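Local coordinates for Low molecular weight phosphotyrosine protein phosphatase (Vibrio cholerae, PDB 6U1P), which probably removes phosphate from protein phosphotyrosine, within a tyrosine phosphoregulatory system that controls exopolysaccharide biosynthesis and biofilm formation, at the interface of chains A and B. Residues are numbered along the deposited sequence; one frame, centred on the assembly and turned at random. Chains: chain A/B, Low molecular weight phosphotyrosine protein phosphatase.

The contacts belong to one two-fold symmetric dimer interface in which helix 126-152 of each chain lies along the other. Contact 1 and contact 2 are neighbours, about 13 Å between the centres of their C-alpha atoms, on successive stretches of the chain B helix. Contact 3 uses the chain A helix, its C-alpha centre about 50 Å from that of contact 1 and 42 Å from that of contact 2. It partly repeats contact 2 through the two-fold axis, A:Phe112 with B:Ile141 becoming B:Phe112 with A:Ile141; A:Leu26 and B:Leu26 (helix 18-32) serve contacts 1 and 3. This reciprocal arrangement, perhaps a helix exchange, joins two catalytic bodies.

Contact 1: the interface of chains A and B. Residues chain A 6, 8, 26, 30, 37, 85, 87; chain B 148, 152.
B:Trp152 pushes its indole into chain A and meets A:Tyr87 edge-on, the two ring planes inclined by about 43°. The indole N-H points almost straight at the phenol hydroxyl, with NE1 of B:Trp152 2.8 Å from OH of A:Tyr87 and an angle of 164° at the hydrogen. Because the hydroxyl lies in the indole plane, this bond satisfies the buried N-H and fixes how the ring is turned. Beside it, CE2 of A:Tyr87 touches CZ2 of B:Trp152 at the ring's rim, 3.6 Å away.

A:Val8 comes over one indole face, its CG2 3.9 Å from the centroid of the six-membered ring in a CH-pi contact, and A:Leu6 CD2 lies above the same face, toward CG on the five-membered ring side. The opposite face carries the backbone O of B:Leu148, one helical turn earlier. At the far corner of the ring, CD2 of A:Leu26 stands 3.7 Å from CH2 of B:Trp152, while A:Ile37 reaches CE3 with CD1, its CG1 branch set anti to the carbonyl carbon (chi1 -59°). B:Leu148 covers a face of the tyrosine, holding CD1 3.9 Å from the centroid of the A:Tyr87 ring.

The pocket is lined by strands 6-12, 37-43 and 85-88 together with helix 18-32, and it receives the C-terminal end of helix 126-152 from the partner.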
# COMPACT_ATOMS: atom_id res chain seq x y z
N LEU A 6 31.63 -13.99 5.02
CA LEU A 6 30.28 -14.47 5.32
C LEU A 6 29.28 -13.98 4.27
O LEU A 6 29.40 -12.87 3.76
CB LEU A 6 29.86 -13.97 6.70
CG LEU A 6 28.78 -14.70 7.48
CD1 LEU A 6 29.38 -15.80 8.33
CD2 LEU A 6 27.97 -13.71 8.34
N VAL A 8 25.02 -13.73 3.53
CA VAL A 8 23.73 -13.78 4.20
C VAL A 8 22.63 -13.50 3.18
O VAL A 8 22.76 -12.59 2.35
CB VAL A 8 23.66 -12.75 5.35
CG1 VAL A 8 22.27 -12.61 5.85
CG2 VAL A 8 24.57 -13.18 6.49
N LEU A 26 20.64 -4.01 6.61
CA LEU A 26 21.78 -4.83 6.98
C LEU A 26 23.06 -4.33 6.32
O LEU A 26 24.10 -4.21 6.97
CB LEU A 26 21.53 -6.29 6.61
CG LEU A 26 20.76 -7.11 7.63
CD1 LEU A 26 20.45 -8.50 7.06
CD2 LEU A 26 21.57 -7.24 8.90
N ILE A 30 26.42 -3.32 8.31
CA ILE A 30 27.66 -4.04 8.05
C ILE A 30 28.77 -3.06 7.63
O ILE A 30 29.91 -3.15 8.10
CB ILE A 30 27.43 -5.12 6.99
CG1 ILE A 30 26.57 -6.26 7.53
CG2 ILE A 30 28.76 -5.65 6.46
CD1 ILE A 30 25.99 -7.09 6.42
N ILE A 37 31.02 -9.03 5.42
CA ILE A 37 29.78 -9.75 5.26
C ILE A 37 29.06 -9.23 4.03
O ILE A 37 28.93 -8.01 3.85
CB ILE A 37 28.87 -9.61 6.50
CG1 ILE A 37 29.57 -10.13 7.76
CG2 ILE A 37 27.50 -10.30 6.24
CD1 ILE A 37 28.80 -9.84 9.07
N PHE A 85 23.96 -18.06 5.98
CA PHE A 85 22.71 -17.96 6.71
C PHE A 85 21.63 -17.39 5.82
O PHE A 85 21.89 -16.51 4.99
CB PHE A 85 22.82 -17.04 7.95
CG PHE A 85 23.85 -17.47 8.92
CD1 PHE A 85 23.68 -18.63 9.66
CD2 PHE A 85 25.01 -16.72 9.10
CE1 PHE A 85 24.65 -19.05 10.56
CE2 PHE A 85 25.98 -17.13 10.00
CZ PHE A 85 25.80 -18.30 10.73
N TYR A 87 17.57 -16.01 6.17
CA TYR A 87 16.60 -15.55 7.14
C TYR A 87 15.26 -15.36 6.46
O TYR A 87 15.17 -14.72 5.40
CB TYR A 87 17.05 -14.26 7.82
CG TYR A 87 18.31 -14.47 8.63
CD1 TYR A 87 18.26 -15.00 9.92
CD2 TYR A 87 19.55 -14.16 8.09
CE1 TYR A 87 19.44 -15.20 10.65
CE2 TYR A 87 20.73 -14.35 8.82
CZ TYR A 87 20.66 -14.86 10.09
OH TYR A 87 21.84 -15.07 10.78
N LEU B 148 21.08 -9.32 14.61
CA LEU B 148 21.79 -10.25 13.73
C LEU B 148 23.26 -9.86 13.60
O LEU B 148 24.15 -10.72 13.67
CB LEU B 148 21.15 -10.29 12.34
CG LEU B 148 19.77 -10.95 12.18
CD1 LEU B 148 19.36 -10.99 10.70
CD2 LEU B 148 19.79 -12.35 12.77
N TRP B 152 26.43 -12.24 14.59
CA TRP B 152 27.42 -12.61 13.58
C TRP B 152 28.84 -12.38 14.08
O TRP B 152 29.75 -13.16 13.79
CB TRP B 152 27.18 -11.84 12.28
CG TRP B 152 25.90 -12.22 11.65
CD1 TRP B 152 25.19 -13.35 11.87
CD2 TRP B 152 25.18 -11.46 10.67
NE1 TRP B 152 24.06 -13.36 11.09
CE2 TRP B 152 24.02 -12.21 10.35
CE3 TRP B 152 25.39 -10.23 10.04
CZ2 TRP B 152 23.07 -11.75 9.42
CZ3 TRP B 152 24.44 -9.78 9.12
CH2 TRP B 152 23.30 -10.55 8.82

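Contact 2: the interface of chains A and B. Residues chain A 112-113, 116, 118; chain B 140-141, 143-144.
A:Arg118 and B:Ser143 form a direct hydrogen bond across the interface: NH1 of the guanidinium donates to the hydroxyl OG of B:Ser143 at 3.1 Å, with 154° at the hydrogen. The acceptor is tilted somewhat from the guanidinium plane. A bend at chi3 (35°) lays the guanidinium across B:Leu140 and leaves NH1 at the serine hydroxyl, which stands roughly anti to the backbone N (chi1 150°).

A second polar link runs through water 1, which lies 2.8 Å from the backbone O of A:Phe112 and 3.2 Å from the backbone O of B:Gly144, joining two carbonyls across the interface.

Van der Waals packing surrounds these links. CD1 of B:Leu140 covers the guanidinium face, 3.4 Å from CZ of A:Arg118. A:Leu113 lies crosswise to B:Leu140, with CD1 of A:Leu113 3.9 Å from CD2 of B:Leu140. The other methyl of A:Leu113, CD2, rests 3.8 Å from CA of B:Gly144, where the lack of a side chain probably helps the leucine to lie against the helix backbone. A:Phe112 turns its ring edge to the backbone O of B:Ile141, which lies in the ring plane 3.4 Å from CE2 of A:Phe112.

Chain A contributes the 3-10 helix 112-115 and the loop after it, against which the partner's helix 126-152 lies.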
# COMPACT_ATOMS: atom_id res chain seq x y z
N PHE A 112 14.02 -14.02 10.71
CA PHE A 112 14.82 -12.80 10.69
C PHE A 112 15.01 -12.23 12.11
O PHE A 112 16.12 -11.79 12.47
CB PHE A 112 14.18 -11.74 9.78
CG PHE A 112 15.00 -10.47 9.69
CD1 PHE A 112 16.11 -10.41 8.88
CD2 PHE A 112 14.66 -9.35 10.45
CE1 PHE A 112 16.89 -9.26 8.81
CE2 PHE A 112 15.42 -8.18 10.39
CZ PHE A 112 16.55 -8.14 9.58
N LEU A 113 13.96 -12.26 12.92
CA LEU A 113 13.94 -11.69 14.27
C LEU A 113 14.46 -12.64 15.35
O LEU A 113 14.30 -12.35 16.54
CB LEU A 113 12.51 -11.23 14.62
CG LEU A 113 11.97 -9.97 13.93
CD1 LEU A 113 10.47 -9.78 14.18
CD2 LEU A 113 12.71 -8.72 14.39
N ALA A 116 16.57 -10.91 17.97
CA ALA A 116 16.01 -9.76 18.65
C ALA A 116 15.25 -10.27 19.85
O ALA A 116 14.34 -11.09 19.70
CB ALA A 116 15.07 -8.98 17.72
N ARG A 118 12.70 -9.96 21.60
CA ARG A 118 11.38 -9.32 21.61
C ARG A 118 10.28 -10.36 21.56
O ARG A 118 10.52 -11.53 21.22
CB ARG A 118 11.13 -8.42 20.40
CG ARG A 118 12.32 -7.69 19.95
CD ARG A 118 12.11 -6.67 18.82
NE ARG A 118 10.83 -5.95 18.82
CZ ARG A 118 10.70 -4.66 18.49
NH1 ARG A 118 11.76 -3.92 18.15
NH2 ARG A 118 9.49 -4.12 18.48
N LEU B 140 10.90 -2.25 13.02
CA LEU B 140 11.04 -3.63 13.48
C LEU B 140 12.20 -4.33 12.77
O LEU B 140 13.00 -5.02 13.41
CB LEU B 140 9.75 -4.41 13.27
CG LEU B 140 9.73 -5.82 13.87
CD1 LEU B 140 10.01 -5.78 15.37
CD2 LEU B 140 8.38 -6.51 13.62
N ILE B 141 12.35 -4.11 11.46
CA ILE B 141 13.46 -4.74 10.76
C ILE B 141 14.80 -4.20 11.29
O ILE B 141 15.77 -4.95 11.46
CB ILE B 141 13.32 -4.56 9.24
CG1 ILE B 141 12.15 -5.40 8.71
CG2 ILE B 141 14.61 -4.98 8.52
CD1 ILE B 141 11.87 -5.20 7.18
N SER B 143 15.53 -3.14 14.29
CA SER B 143 15.80 -3.82 15.55
C SER B 143 16.32 -5.23 15.31
O SER B 143 17.32 -5.65 15.90
CB SER B 143 14.51 -3.86 16.38
OG SER B 143 14.46 -5.00 17.22
N GLY B 144 15.70 -5.96 14.38
CA GLY B 144 16.20 -7.29 14.04
C GLY B 144 17.60 -7.26 13.46
O GLY B 144 18.46 -8.06 13.84
O HOH W 1 17.28 -10.90 14.83

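Contact 3: the interface of chains A and B. Residues chain A 141-142, 145-146; chain B 25-26, 29, 112.
With its ring anti to the backbone N (chi1 -177°), B:Phe112 reaches toward A:Ile141, while B:Lys29, bent at chi2 and chi4, curves its aliphatic chain beside A:Val146. These residues join two copies of a low molecular weight phosphotyrosine phosphatase, the family whose CX5R phosphate-binding loop runs from B:Cys12 to B:Arg18 and leads into helix 18-32.

The phenylalanine presents its edge to the helix: CE2 of B:Phe112 is 3.3 Å from the backbone O of A:Ile141, which lies in the ring plane. The isoleucine side chain runs perpendicular to that of the phenylalanine, and CG2 of A:Ile141 is 3.9 Å from CE2 of B:Phe112.

A:Ala145 fits its methyl between two residues of helix 18-32, with CB 3.7 Å from CD2 of B:Leu26 and 3.8 Å from CG2 of B:Ile25. Its small side chain probably allows the two helices to lie close here.

Further along helix 18-32, CE of B:Lys29 lies 3.5 Å from CG2 of A:Val146, and the same methylene faces CG of A:Glu142. The ammonium NZ of B:Lys29 remains 4.3 Å from the carboxylate OE2 of A:Glu142, a separation at which opposite charges might still attract through space.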
# COMPACT_ATOMS: atom_id res chain seq x y z
N ILE A 141 -16.85 3.30 1.80
CA ILE A 141 -17.31 4.06 0.64
C ILE A 141 -18.63 3.50 0.12
O ILE A 141 -19.55 4.26 -0.19
CB ILE A 141 -16.21 4.06 -0.44
CG1 ILE A 141 -15.02 4.90 0.03
CG2 ILE A 141 -16.76 4.59 -1.76
CD1 ILE A 141 -13.78 4.80 -0.90
N GLU A 142 -18.76 2.17 0.07
CA GLU A 142 -19.99 1.56 -0.44
C GLU A 142 -21.20 1.99 0.39
O GLU A 142 -22.24 2.35 -0.17
CB GLU A 142 -19.85 0.04 -0.45
CG GLU A 142 -21.03 -0.71 -1.10
CD GLU A 142 -20.81 -2.22 -1.15
OE1 GLU A 142 -20.49 -2.81 -0.10
OE2 GLU A 142 -20.93 -2.81 -2.25
N ALA A 145 -22.06 5.37 -0.50
CA ALA A 145 -22.70 5.41 -1.81
C ALA A 145 -24.18 5.04 -1.73
O ALA A 145 -25.01 5.67 -2.39
CB ALA A 145 -21.98 4.50 -2.80
N VAL A 146 -24.51 4.00 -0.96
CA VAL A 146 -25.90 3.57 -0.86
C VAL A 146 -26.78 4.71 -0.35
O VAL A 146 -27.86 4.97 -0.89
CB VAL A 146 -26.03 2.33 0.04
CG1 VAL A 146 -27.50 2.07 0.33
CG2 VAL A 146 -25.38 1.13 -0.59
N ILE B 25 -18.34 2.54 -7.71
CA ILE B 25 -19.42 2.01 -6.89
C ILE B 25 -20.72 2.78 -7.15
O ILE B 25 -21.78 2.17 -7.32
CB ILE B 25 -19.02 2.01 -5.40
CG1 ILE B 25 -17.83 1.05 -5.20
CG2 ILE B 25 -20.22 1.61 -4.53
CD1 ILE B 25 -17.21 1.06 -3.81
N LEU B 26 -20.64 4.11 -7.20
CA LEU B 26 -21.84 4.90 -7.51
C LEU B 26 -22.40 4.52 -8.87
O LEU B 26 -23.60 4.25 -9.00
CB LEU B 26 -21.52 6.40 -7.47
CG LEU B 26 -21.50 6.95 -6.05
CD1 LEU B 26 -20.94 8.36 -6.03
CD2 LEU B 26 -22.90 6.92 -5.46
N LYS B 29 -24.38 1.29 -8.67
CA LYS B 29 -25.65 1.37 -7.96
C LYS B 29 -26.64 2.23 -8.74
O LYS B 29 -27.84 1.96 -8.71
CB LYS B 29 -25.43 1.90 -6.55
CG LYS B 29 -24.47 1.01 -5.75
CD LYS B 29 -24.81 0.98 -4.29
CE LYS B 29 -24.21 -0.24 -3.63
NZ LYS B 29 -24.27 -1.44 -4.53
N PHE B 112 -18.51 13.25 1.45
CA PHE B 112 -19.08 12.04 0.84
C PHE B 112 -19.94 11.26 1.82
O PHE B 112 -20.98 10.71 1.44
CB PHE B 112 -17.96 11.13 0.32
CG PHE B 112 -18.47 9.90 -0.40
CD1 PHE B 112 -18.90 9.97 -1.72
CD2 PHE B 112 -18.50 8.67 0.25
CE1 PHE B 112 -19.35 8.83 -2.39
CE2 PHE B 112 -18.95 7.52 -0.41
CZ PHE B 112 -19.38 7.60 -1.73